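Local coordinates for Ice-binding protein (Flavobacteriaceae bacterium, PDB 5UYT), which probably binds ice as a bacterial antifreeze protein built of two tandem right-handed beta-solenoid domains, at residues A[289-294]-A[311-316]; A[208-213]-A[327-332]; A[30-35]-A[49-54]; A[318-323]-A[350-355]; A[216-221]-A[280-285]. One frame throughout, in Å; residues are numbered along the deposited sequence.

Interaction 3 comes first along the chain and lies in the first beta-solenoid; the others involve the second solenoid and the connector that leads into it. The connector supplies residues 208-213 to interaction 2 and residues 216-221 to interaction 5, the latter against helix 270-288. That helix runs on to strand 293-294 of interaction 1, whose partner strand 311-314 is followed by strand 318-320 of interaction 4. Interaction 1 sits about 17 Å, centre to centre, from interaction 2 and about 16 Å from interaction 3, and touches both, the latter through Val49 of the first solenoid. Interactions 3 and 5 are about 33 Å apart. They cover strand pairing in both solenoids and connector packing on the second.

Interaction 1 (A[289-294]-A[311-316]); sequences LPTDIE and TYLLNA
A parallel strand pair of the second beta-solenoid sets Ile293 level with Tyr312 and Glu294 level with Leu313. Leu313 N donates to Ile293 O at 3.0 Å. Just before strand 293-294, Asp292 N donates to Thr311 O at 2.9 Å, and Ile293 N adds a weak bond to the same oxygen. The Asp292 side chain adds its own link: its OD2 receives Thr311 N at 2.8 Å in a nearly straight bond on the anti side, 28° out of the carboxylate plane. A water donating to Pro290 O also binds Thr311 OG1. On one face of the sheet Ile293 and Tyr312 run side by side, Ile293 CB 3.7 Å from Tyr312 CD1. On the other, extended Glu294 follows Leu313, with Glu294 CD 4.1 Å from Leu313 CD2, while a second water joins Glu294 OE2 to Asn315 N. Thr291 CG2 packs on Leu313 CB; its hydroxyl bonds to Lys339. Tyr312 OH hydrogen-bonds Asp47, a residue of the first solenoid. Strand 311-314 lies between strand 293-294, entered from helix 270-288, and strand 336-340.

Interaction 2 (A[208-213]-A[327-332]); sequences AVLTGP and DAQGNE
A type I' beta turn, Ala328 to Asn331, meets the connector between the two solenoids chiefly through Asn331 and Leu210. The amide of Asn331 makes the direct bond: ND2 donates to Leu210 O at 3.1 Å, with the acceptor almost in the amide plane and the donor tilted 25° from the carbonyl plane. A chi1 of 175° sets CG anti to the backbone N, and the amide beyond it meets the connector; OD1 takes a weak bond from Asn333 N. The same carbonyl is gripped again by a water, 2.7 Å from Leu210 O, that also donates to Ala328 O. A second water accepts from Leu210 N and, weakly, from Gln329 NE2, which leaves both backbone polar atoms of Leu210 tied to the turn. In the fold, the turn joins strands 323-327 and 336-340 of the second solenoid, whereas residues 208-213 follow strand 198-200 of the first. An alanine in place of Asn331 would probably leave Leu210 O without its direct donor, with water left to bridge the connector and the turn. The remaining side-chain contacts set methyl groups against amide nitrogens: Leu210 CD1 comes within 3.4 Å of Gln329 NE2, the two side chains crossing at a slant, and Val209 CG1 lies 4.2 Å from Asn331 ND2. The turn itself is held by Asn331 N to Ala328 O at 3.1 Å and, ahead of it, by an Asx turn in which Asp327 OD1 accepts Gln329 N.

Interaction 3 (A[30-35]-A[49-54]); sequences TGDVGT and VMQDSN
Asp32 and Gln51 clasp across two parallel strands of the first beta-solenoid, 32-35 and 50-52. The Asp32 carboxylate uses both oxygens. OD1 takes Val49 N at 2.8 Å, and OD2 takes Gln51 NE2 at 3.1 Å; each donor sits well above the carboxylate plane, and both bonds are nearly straight. To get there the Gln51 chain folds back at chi2 (-80°), which places CD so that the amide comes over the aspartate, with Asp32 OD2 in the plane of the amide. The amide's other end is held too: Gln51 OE1 accepts Asn54 ND2, the side chain at the N-cap of helix 55-73, which should restrain the rotation of the amide. On the opposite face of the sheet Val33 and Met50 run alongside one another. Met50 is bent at chi2 and again at chi3 (-65°), which swings CE to 3.6 Å from Val33 CG1, while SD lies 3.9 Å from Val33 CB. Backbone bonds continue the pairing from Val33 N to Val49 O through to Ser53 N and Thr35 O. At Gly34 the strands are tight: a side chain would run into Gln51 O, already 3.0 Å from Gly34 CA. Asp52 OD1 is bound by Ser40 N, and a water 2.6 Å from Asp52 OD1 donates both to it and to Val33 O.

Interaction 4 (A[318-323]-A[350-355]); sequences TVLNGK and ASVELI
Lys323 lies against Ser351 and Glu353 where two coils of the second beta-solenoid come into parallel register. From its CB outward the lysine first meets a hydroxyl: CB is 3.5 Å from Ser351 OG, which occupies the crowded position between its own backbone N and carbonyl carbon. CG, anti to the lysine backbone N, stays beside the same OG and comes 4.0 Å from Glu353 CG. CD packs closest on the glutamate, 3.6 Å from Glu353 CG, the two side chains crossing at about a right angle. The chain bends at chi3 (60°), which turns CE. NZ ends 6.7 Å from Glu353 OE2, the opposite charges near but not in contact; Glu353 OE1 makes a long, weak ion pair with Lys380. On the backbone, Ser351 N donates to Gly322 O at 2.9 Å from well above the carbonyl plane, and Lys323 CA-H faces Ser351 O. Inside the coil, Leu320 CD2 touches Ala350 CB at 3.9 Å and Val352 CG2 at 4.2 Å. The chain passes through Gly322 from strand 318-320, which pairs with strand 344-346, into strand 323-327, which lies between strands 305-307 and 351-355; Val352 also packs on Phe379 of strand 378-380.

Interaction 5 (A[216-221]-A[280-285]); sequences PNLGTV and NNAYTY
The flat phenol ring of Tyr285 meets the puckered ring of Pro216. One side of the tyrosine does the touching: CD2 is 3.6 Å from Pro216 CB, and CE2 lies 3.7 Å from Pro216 CA. A chi1 of 174° sets CG anti to the backbone N, and the ring beyond it lies against the connector, where Tyr285 OH hydrogen-bonds Val214 O. One turn back in helix 270-288, Ala282 CB touches three connector residues: 3.9 Å from Leu218 CD2, 4.1 Å from Asn217 O and 4.4 Å from Pro216 CB. Asn217 keeps its amide on its own segment, where OD1 accepts Gly219 N at 2.8 Å from above the amide's carbonyl plane, an Asx turn. In the helix, Thr284 N and OG1 both donate to Asn280 O, from opposite faces of its plane. An alanine in place of Tyr285 would probably open a gap beside Pro216 and leave Val214 O without its hydroxyl partner. Toward the coils, Leu218 touches Ser382 and Ala282 touches Ile384, both of strand 382-385, while Pro216 packs on Phe364 of strand 363-367. Helix and connector therefore meet mainly by van der Waals contact of carbon atoms, the small Ala282 probably allowing the connector to come close and the tyrosine hydroxyl adding a directional bond just outside.

Interaction 1 (A[289-294]-A[311-316])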
# COMPACT_ATOMS: atom_id res chain seq x y z
N LEU A 289 -5.39 -2.53 18.31
CA LEU A 289 -5.95 -2.95 17.01
C LEU A 289 -5.16 -4.13 16.48
O LEU A 289 -3.94 -4.09 16.44
CB LEU A 289 -5.87 -1.82 15.94
CG LEU A 289 -6.90 -0.69 16.10
CD1 LEU A 289 -6.56 0.51 15.21
CD2 LEU A 289 -8.34 -1.21 15.86
N PRO A 290 -5.86 -5.18 16.02
CA PRO A 290 -5.20 -6.35 15.39
C PRO A 290 -4.44 -5.99 14.13
O PRO A 290 -4.92 -5.17 13.33
CB PRO A 290 -6.38 -7.30 15.06
CG PRO A 290 -7.55 -6.74 15.79
CD PRO A 290 -7.33 -5.28 16.01
N THR A 291 -3.25 -6.57 13.96
CA THR A 291 -2.44 -6.30 12.76
C THR A 291 -3.03 -7.05 11.57
O THR A 291 -3.34 -8.24 11.69
CB THR A 291 -1.01 -6.84 12.99
OG1 THR A 291 -0.40 -6.05 14.01
CG2 THR A 291 -0.15 -6.75 11.71
N ASP A 292 -3.24 -6.35 10.46
CA ASP A 292 -3.64 -7.02 9.20
C ASP A 292 -2.41 -7.50 8.43
O ASP A 292 -2.38 -8.61 7.91
CB ASP A 292 -4.39 -6.02 8.30
CG ASP A 292 -5.70 -5.61 8.88
OD1 ASP A 292 -6.41 -6.49 9.42
OD2 ASP A 292 -6.05 -4.43 8.79
N ILE A 293 -1.42 -6.63 8.32
CA ILE A 293 -0.26 -6.88 7.44
C ILE A 293 0.97 -6.39 8.17
O ILE A 293 0.99 -5.24 8.63
CB ILE A 293 -0.35 -6.13 6.08
CG1 ILE A 293 -1.49 -6.72 5.20
CG2 ILE A 293 1.00 -6.14 5.33
CD1 ILE A 293 -1.84 -5.82 4.01
N GLU A 294 1.98 -7.26 8.28
CA GLU A 294 3.26 -6.80 8.85
C GLU A 294 4.22 -6.44 7.73
O GLU A 294 4.45 -7.25 6.81
CB GLU A 294 3.91 -7.83 9.78
CG GLU A 294 5.26 -7.33 10.35
CD GLU A 294 5.96 -8.32 11.28
OE1 GLU A 294 5.38 -9.41 11.56
OE2 GLU A 294 7.10 -8.04 11.70
N THR A 311 -4.61 -1.99 9.09
CA THR A 311 -3.72 -1.77 10.20
C THR A 311 -2.39 -2.48 9.88
O THR A 311 -2.36 -3.71 9.73
CB THR A 311 -4.30 -2.35 11.48
OG1 THR A 311 -5.55 -1.71 11.78
CG2 THR A 311 -3.32 -2.13 12.65
N TYR A 312 -1.30 -1.72 9.82
CA TYR A 312 0.03 -2.29 9.51
C TYR A 312 0.86 -2.34 10.76
O TYR A 312 0.69 -1.50 11.66
CB TYR A 312 0.76 -1.37 8.52
CG TYR A 312 0.12 -1.42 7.16
CD1 TYR A 312 0.40 -2.47 6.27
CD2 TYR A 312 -0.81 -0.44 6.76
CE1 TYR A 312 -0.19 -2.54 5.01
CE2 TYR A 312 -1.42 -0.50 5.50
CZ TYR A 312 -1.10 -1.55 4.63
OH TYR A 312 -1.68 -1.67 3.38
N LEU A 313 1.78 -3.30 10.81
CA LEU A 313 2.81 -3.35 11.87
C LEU A 313 4.20 -3.23 11.25
O LEU A 313 4.56 -3.99 10.32
CB LEU A 313 2.73 -4.67 12.66
CG LEU A 313 3.86 -4.88 13.69
CD1 LEU A 313 3.83 -3.86 14.84
CD2 LEU A 313 3.81 -6.32 14.21
N LEU A 314 4.98 -2.27 11.74
CA LEU A 314 6.42 -2.26 11.50
C LEU A 314 7.05 -2.64 12.85
O LEU A 314 7.01 -1.83 13.78
CB LEU A 314 6.86 -0.86 11.05
CG LEU A 314 6.40 -0.50 9.62
CD1 LEU A 314 6.06 0.97 9.57
CD2 LEU A 314 7.50 -0.81 8.61
N ASN A 315 7.61 -3.85 12.95
CA ASN A 315 7.96 -4.41 14.27
C ASN A 315 9.38 -4.05 14.79
O ASN A 315 10.00 -4.84 15.52
CB ASN A 315 7.73 -5.93 14.31
CG ASN A 315 7.57 -6.45 15.75
OD1 ASN A 315 7.02 -5.75 16.61
ND2 ASN A 315 8.07 -7.64 16.01
N ALA A 316 9.87 -2.86 14.41
CA ALA A 316 11.22 -2.38 14.79
C ALA A 316 11.27 -0.89 14.57
O ALA A 316 10.34 -0.32 13.99
CB ALA A 316 12.30 -3.06 13.91
O HOH W 1 -7.12 -3.83 12.60
O HOH W 2 8.19 -5.73 10.95

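Interaction 2 (A[208-213]-A[327-332])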
# COMPACT_ATOMS: atom_id res chain seq x y z
N ALA A 208 -13.90 -7.14 -2.23
CA ALA A 208 -14.39 -6.33 -1.09
C ALA A 208 -13.74 -4.96 -0.99
O ALA A 208 -12.52 -4.83 -1.13
CB ALA A 208 -14.18 -7.07 0.22
N VAL A 209 -14.54 -3.93 -0.74
CA VAL A 209 -14.03 -2.56 -0.59
C VAL A 209 -13.31 -2.45 0.74
O VAL A 209 -13.90 -2.75 1.79
CB VAL A 209 -15.16 -1.50 -0.61
CG1 VAL A 209 -14.61 -0.08 -0.43
CG2 VAL A 209 -15.95 -1.60 -1.89
N LEU A 210 -12.04 -2.03 0.71
CA LEU A 210 -11.27 -1.90 1.95
C LEU A 210 -11.68 -0.64 2.71
O LEU A 210 -11.78 0.46 2.11
CB LEU A 210 -9.75 -1.87 1.65
CG LEU A 210 -9.14 -3.14 1.04
CD1 LEU A 210 -7.65 -2.93 0.69
CD2 LEU A 210 -9.33 -4.34 1.94
N THR A 211 -11.90 -0.81 4.02
CA THR A 211 -12.28 0.27 4.91
C THR A 211 -11.17 0.65 5.86
O THR A 211 -11.13 1.78 6.35
CB THR A 211 -13.51 -0.09 5.77
OG1 THR A 211 -13.22 -1.26 6.56
CG2 THR A 211 -14.70 -0.38 4.91
N GLY A 212 -10.27 -0.30 6.13
CA GLY A 212 -9.34 -0.14 7.24
C GLY A 212 -10.09 -0.32 8.57
O GLY A 212 -11.31 -0.61 8.58
N PRO A 213 -9.38 -0.16 9.69
CA PRO A 213 -10.00 -0.30 11.02
C PRO A 213 -10.86 0.90 11.38
O PRO A 213 -10.85 1.92 10.67
CB PRO A 213 -8.79 -0.38 11.94
CG PRO A 213 -7.77 0.50 11.27
CD PRO A 213 -7.95 0.20 9.79
N ASP A 327 -3.15 4.79 -0.28
CA ASP A 327 -4.06 4.70 -1.42
C ASP A 327 -5.39 4.20 -0.87
O ASP A 327 -5.50 3.03 -0.47
CB ASP A 327 -3.46 3.68 -2.42
CG ASP A 327 -4.36 3.38 -3.61
OD1 ASP A 327 -5.47 3.93 -3.72
OD2 ASP A 327 -3.92 2.52 -4.45
N ALA A 328 -6.40 5.07 -0.86
CA ALA A 328 -7.72 4.71 -0.36
C ALA A 328 -8.59 3.96 -1.37
O ALA A 328 -9.69 3.56 -1.03
CB ALA A 328 -8.46 5.95 0.17
N GLN A 329 -8.09 3.78 -2.60
CA GLN A 329 -8.81 3.04 -3.64
C GLN A 329 -10.24 3.57 -3.88
O GLN A 329 -11.18 2.79 -4.20
CB GLN A 329 -8.78 1.53 -3.37
CG GLN A 329 -7.37 1.00 -3.09
CD GLN A 329 -7.26 -0.54 -2.99
OE1 GLN A 329 -6.35 -1.14 -3.57
NE2 GLN A 329 -8.13 -1.16 -2.22
N GLY A 330 -10.40 4.88 -3.79
CA GLY A 330 -11.68 5.53 -4.10
C GLY A 330 -12.61 5.72 -2.90
O GLY A 330 -13.69 6.30 -3.04
N ASN A 331 -12.22 5.20 -1.74
CA ASN A 331 -13.08 5.25 -0.53
C ASN A 331 -12.56 6.35 0.40
O ASN A 331 -11.61 6.12 1.16
CB ASN A 331 -13.07 3.91 0.21
CG ASN A 331 -13.84 3.96 1.53
OD1 ASN A 331 -14.54 4.92 1.84
ND2 ASN A 331 -13.70 2.91 2.32
N GLU A 332 -13.21 7.52 0.37
CA GLU A 332 -12.66 8.69 1.10
C GLU A 332 -12.68 8.49 2.61
O GLU A 332 -11.87 9.10 3.34
CB GLU A 332 -13.39 9.98 0.71
CG GLU A 332 -14.81 10.08 1.21
CD GLU A 332 -15.42 11.47 1.03
OE1 GLU A 332 -16.66 11.55 1.04
OE2 GLU A 332 -14.66 12.48 0.91
O HOH W 3 -10.99 1.21 -0.38
O HOH W 4 -10.96 -1.16 -1.70

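Interaction 3 (A[30-35]-A[49-54])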
# COMPACT_ATOMS: atom_id res chain seq x y z
N THR A 30 1.43 -5.30 -4.32
CA THR A 30 0.18 -5.18 -3.58
C THR A 30 -0.64 -6.44 -3.79
O THR A 30 -1.09 -6.71 -4.89
CB THR A 30 -0.66 -3.97 -4.04
OG1 THR A 30 0.14 -2.79 -3.91
CG2 THR A 30 -1.93 -3.83 -3.14
N GLY A 31 -0.85 -7.17 -2.71
CA GLY A 31 -1.49 -8.48 -2.73
C GLY A 31 -0.63 -9.45 -1.93
O GLY A 31 0.58 -9.19 -1.72
N ASP A 32 -1.21 -10.58 -1.54
CA ASP A 32 -0.41 -11.60 -0.89
C ASP A 32 0.64 -12.18 -1.87
O ASP A 32 0.44 -12.16 -3.10
CB ASP A 32 -1.28 -12.71 -0.29
CG ASP A 32 -2.11 -12.25 0.90
OD1 ASP A 32 -2.00 -11.08 1.33
OD2 ASP A 32 -2.91 -13.08 1.40
N VAL A 33 1.69 -12.77 -1.30
CA VAL A 33 2.75 -13.44 -2.06
C VAL A 33 2.94 -14.80 -1.42
O VAL A 33 3.09 -14.91 -0.20
CB VAL A 33 4.08 -12.65 -1.97
CG1 VAL A 33 5.25 -13.45 -2.57
CG2 VAL A 33 3.95 -11.28 -2.64
N GLY A 34 2.95 -15.86 -2.21
CA GLY A 34 3.12 -17.14 -1.57
C GLY A 34 3.29 -18.34 -2.44
O GLY A 34 3.19 -18.27 -3.67
N THR A 35 3.55 -19.45 -1.76
CA THR A 35 3.66 -20.75 -2.40
C THR A 35 3.12 -21.80 -1.44
O THR A 35 3.30 -21.71 -0.22
CB THR A 35 5.12 -21.04 -2.82
OG1 THR A 35 5.33 -22.46 -2.92
CG2 THR A 35 6.13 -20.43 -1.80
N VAL A 49 0.26 -10.19 2.71
CA VAL A 49 0.84 -11.15 3.66
C VAL A 49 1.73 -12.12 2.92
O VAL A 49 1.36 -12.62 1.82
CB VAL A 49 -0.28 -11.91 4.42
CG1 VAL A 49 0.29 -12.94 5.40
CG2 VAL A 49 -1.20 -10.90 5.11
N MET A 50 2.89 -12.40 3.51
CA MET A 50 3.76 -13.47 3.00
C MET A 50 3.20 -14.81 3.47
O MET A 50 3.31 -15.14 4.65
CB MET A 50 5.22 -13.26 3.47
CG MET A 50 5.78 -11.87 3.13
SD MET A 50 5.67 -11.40 1.39
CE MET A 50 6.76 -12.61 0.63
N GLN A 51 2.60 -15.59 2.56
CA GLN A 51 1.91 -16.84 2.90
C GLN A 51 2.72 -18.03 2.41
O GLN A 51 2.88 -18.20 1.20
CB GLN A 51 0.53 -16.90 2.22
CG GLN A 51 -0.37 -15.68 2.40
CD GLN A 51 -1.08 -15.68 3.74
OE1 GLN A 51 -0.66 -16.35 4.67
NE2 GLN A 51 -2.11 -14.85 3.86
N ASP A 52 3.25 -18.84 3.34
CA ASP A 52 4.14 -19.96 2.98
C ASP A 52 3.56 -21.25 3.54
O ASP A 52 3.48 -21.40 4.75
CB ASP A 52 5.56 -19.74 3.55
CG ASP A 52 6.22 -18.44 3.01
OD1 ASP A 52 6.10 -18.15 1.78
OD2 ASP A 52 6.87 -17.73 3.83
N SER A 53 3.12 -22.15 2.65
CA SER A 53 2.71 -23.52 3.02
C SER A 53 1.74 -23.57 4.20
O SER A 53 2.02 -24.20 5.22
CB SER A 53 3.95 -24.39 3.31
OG SER A 53 4.87 -24.33 2.22
N ASN A 54 0.59 -22.91 4.06
CA ASN A 54 -0.37 -22.79 5.17
C ASN A 54 -1.79 -22.91 4.66
O ASN A 54 -2.00 -23.28 3.50
CB ASN A 54 -0.15 -21.48 5.96
CG ASN A 54 -0.26 -20.23 5.09
OD1 ASN A 54 -0.76 -20.27 3.97
ND2 ASN A 54 0.19 -19.10 5.63
O HOH W 5 5.61 -15.74 0.90

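Interaction 4 (A[318-323]-A[350-355])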
# COMPACT_ATOMS: atom_id res chain seq x y z
N THR A 318 11.83 2.39 12.74
CA THR A 318 11.44 2.56 11.35
C THR A 318 12.11 3.81 10.80
O THR A 318 12.17 4.83 11.50
CB THR A 318 9.92 2.71 11.28
OG1 THR A 318 9.32 1.45 11.65
CG2 THR A 318 9.44 3.16 9.88
N VAL A 319 12.63 3.70 9.58
CA VAL A 319 13.18 4.86 8.90
C VAL A 319 12.32 5.10 7.65
O VAL A 319 12.18 4.20 6.82
CB VAL A 319 14.66 4.61 8.47
CG1 VAL A 319 15.20 5.83 7.71
CG2 VAL A 319 15.51 4.34 9.71
N LEU A 320 11.72 6.28 7.54
CA LEU A 320 11.03 6.63 6.29
C LEU A 320 12.05 7.29 5.36
O LEU A 320 12.52 8.43 5.63
CB LEU A 320 9.86 7.59 6.57
CG LEU A 320 9.18 8.17 5.31
CD1 LEU A 320 8.57 7.05 4.48
CD2 LEU A 320 8.09 9.21 5.65
N ASN A 321 12.41 6.58 4.29
CA ASN A 321 13.35 7.11 3.29
C ASN A 321 12.50 7.51 2.11
O ASN A 321 11.88 6.63 1.46
CB ASN A 321 14.39 6.06 2.85
CG ASN A 321 15.47 6.66 1.91
OD1 ASN A 321 15.23 7.60 1.13
ND2 ASN A 321 16.70 6.11 1.99
N GLY A 322 12.44 8.81 1.83
CA GLY A 322 11.71 9.24 0.65
C GLY A 322 10.21 9.11 0.92
O GLY A 322 9.73 9.49 1.99
N LYS A 323 9.51 8.54 -0.06
CA LYS A 323 8.05 8.61 -0.06
C LYS A 323 7.36 7.31 0.31
O LYS A 323 7.75 6.23 -0.17
CB LYS A 323 7.60 8.99 -1.48
CG LYS A 323 6.06 9.10 -1.61
CD LYS A 323 5.56 9.69 -2.92
CE LYS A 323 5.98 8.89 -4.13
NZ LYS A 323 5.35 9.43 -5.38
N ALA A 350 11.67 13.56 3.15
CA ALA A 350 10.76 12.40 3.16
C ALA A 350 9.31 12.90 3.00
O ALA A 350 9.03 14.09 3.22
CB ALA A 350 10.92 11.58 4.45
N SER A 351 8.39 12.01 2.61
CA SER A 351 7.02 12.45 2.39
C SER A 351 6.04 11.34 2.62
O SER A 351 6.36 10.15 2.43
CB SER A 351 6.81 13.10 0.98
OG SER A 351 7.11 12.19 -0.09
N VAL A 352 4.84 11.75 3.01
CA VAL A 352 3.67 10.87 3.06
C VAL A 352 2.72 11.47 2.04
O VAL A 352 2.34 12.64 2.16
CB VAL A 352 3.03 10.87 4.47
CG1 VAL A 352 1.77 9.99 4.51
CG2 VAL A 352 4.07 10.45 5.52
N GLU A 353 2.32 10.69 1.02
CA GLU A 353 1.38 11.20 0.04
C GLU A 353 0.10 10.39 0.06
O GLU A 353 0.10 9.23 0.45
CB GLU A 353 2.02 11.21 -1.37
CG GLU A 353 3.31 12.06 -1.38
CD GLU A 353 3.10 13.57 -1.21
OE1 GLU A 353 1.96 14.06 -1.39
OE2 GLU A 353 4.13 14.29 -0.93
N LEU A 354 -0.99 11.05 -0.33
CA LEU A 354 -2.32 10.45 -0.26
C LEU A 354 -2.90 10.43 -1.66
O LEU A 354 -2.85 11.46 -2.39
CB LEU A 354 -3.21 11.29 0.67
CG LEU A 354 -2.63 11.52 2.08
CD1 LEU A 354 -3.56 12.38 2.94
CD2 LEU A 354 -2.35 10.23 2.82
N ILE A 355 -3.44 9.28 -2.06
CA ILE A 355 -4.06 9.16 -3.38
C ILE A 355 -5.41 8.48 -3.33
O ILE A 355 -5.74 7.79 -2.36
CB ILE A 355 -3.16 8.44 -4.44
CG1 ILE A 355 -2.98 6.94 -4.11
CG2 ILE A 355 -1.82 9.15 -4.57
CD1 ILE A 355 -2.28 6.16 -5.23

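Interaction 5 (A[216-221]-A[280-285])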
# COMPACT_ATOMS: atom_id res chain seq x y z
N PRO A 216 -9.48 5.83 15.85
CA PRO A 216 -9.60 6.12 17.27
C PRO A 216 -10.42 7.38 17.51
O PRO A 216 -10.41 8.30 16.67
CB PRO A 216 -8.15 6.41 17.68
CG PRO A 216 -7.52 6.99 16.42
CD PRO A 216 -8.10 6.08 15.37
N ASN A 217 -11.11 7.42 18.64
CA ASN A 217 -11.69 8.65 19.08
C ASN A 217 -10.55 9.44 19.72
O ASN A 217 -9.96 9.00 20.71
CB ASN A 217 -12.82 8.37 20.06
CG ASN A 217 -13.40 9.64 20.67
OD1 ASN A 217 -13.16 10.75 20.22
ND2 ASN A 217 -14.20 9.46 21.72
N LEU A 218 -10.22 10.59 19.13
CA LEU A 218 -9.19 11.46 19.73
C LEU A 218 -9.71 12.33 20.89
O LEU A 218 -8.90 12.99 21.57
CB LEU A 218 -8.51 12.34 18.66
CG LEU A 218 -7.78 11.58 17.54
CD1 LEU A 218 -7.22 12.59 16.55
CD2 LEU A 218 -6.67 10.69 18.10
N GLY A 219 -11.02 12.34 21.15
CA GLY A 219 -11.56 13.30 22.14
C GLY A 219 -11.04 14.73 21.92
O GLY A 219 -11.01 15.22 20.78
N THR A 220 -10.63 15.39 23.00
CA THR A 220 -10.28 16.82 22.92
C THR A 220 -8.92 17.04 22.25
O THR A 220 -8.63 18.14 21.79
CB THR A 220 -10.29 17.53 24.30
OG1 THR A 220 -9.23 16.98 25.11
CG2 THR A 220 -11.63 17.33 25.03
N VAL A 221 -8.11 15.99 22.16
CA VAL A 221 -6.80 16.14 21.54
C VAL A 221 -6.90 16.37 20.00
O VAL A 221 -5.93 16.82 19.36
CB VAL A 221 -5.79 15.05 22.04
CG1 VAL A 221 -5.73 13.89 21.07
CG2 VAL A 221 -4.39 15.66 22.16
N ASN A 280 -3.70 9.35 25.93
CA ASN A 280 -3.45 8.00 26.42
C ASN A 280 -4.51 7.02 25.95
O ASN A 280 -4.19 5.88 25.57
CB ASN A 280 -3.38 7.95 27.96
CG ASN A 280 -2.17 8.66 28.50
OD1 ASN A 280 -1.29 9.06 27.74
ND2 ASN A 280 -2.13 8.85 29.81
N ASN A 281 -5.77 7.45 25.96
CA ASN A 281 -6.85 6.55 25.51
C ASN A 281 -6.68 6.17 24.03
O ASN A 281 -6.82 4.99 23.67
CB ASN A 281 -8.24 7.16 25.71
CG ASN A 281 -8.62 7.35 27.18
OD1 ASN A 281 -8.18 6.62 28.07
ND2 ASN A 281 -9.48 8.34 27.43
N ALA A 282 -6.35 7.16 23.20
CA ALA A 282 -6.15 6.93 21.77
C ALA A 282 -4.95 6.01 21.52
O ALA A 282 -5.01 5.10 20.67
CB ALA A 282 -5.98 8.26 21.02
N TYR A 283 -3.85 6.23 22.24
CA TYR A 283 -2.67 5.39 22.05
C TYR A 283 -2.99 3.92 22.37
O TYR A 283 -2.69 3.02 21.58
CB TYR A 283 -1.48 5.89 22.90
CG TYR A 283 -0.21 5.10 22.68
CD1 TYR A 283 0.71 5.48 21.68
CD2 TYR A 283 0.08 4.00 23.45
CE1 TYR A 283 1.88 4.74 21.48
CE2 TYR A 283 1.23 3.24 23.26
CZ TYR A 283 2.13 3.62 22.28
OH TYR A 283 3.27 2.86 22.14
N THR A 284 -3.61 3.68 23.53
CA THR A 284 -4.02 2.34 23.92
C THR A 284 -4.96 1.70 22.90
O THR A 284 -4.82 0.52 22.59
CB THR A 284 -4.70 2.36 25.30
OG1 THR A 284 -3.80 2.97 26.22
CG2 THR A 284 -5.08 0.95 25.77
N TYR A 285 -5.90 2.48 22.38
CA TYR A 285 -6.81 1.96 21.35
C TYR A 285 -6.03 1.51 20.11
O TYR A 285 -6.28 0.41 19.59
CB TYR A 285 -7.88 3.01 20.97
CG TYR A 285 -8.74 2.56 19.79
CD1 TYR A 285 -9.86 1.75 19.99
CD2 TYR A 285 -8.42 2.91 18.49
CE1 TYR A 285 -10.65 1.33 18.92
CE2 TYR A 285 -9.19 2.47 17.40
CZ TYR A 285 -10.32 1.71 17.63
OH TYR A 285 -11.10 1.27 16.56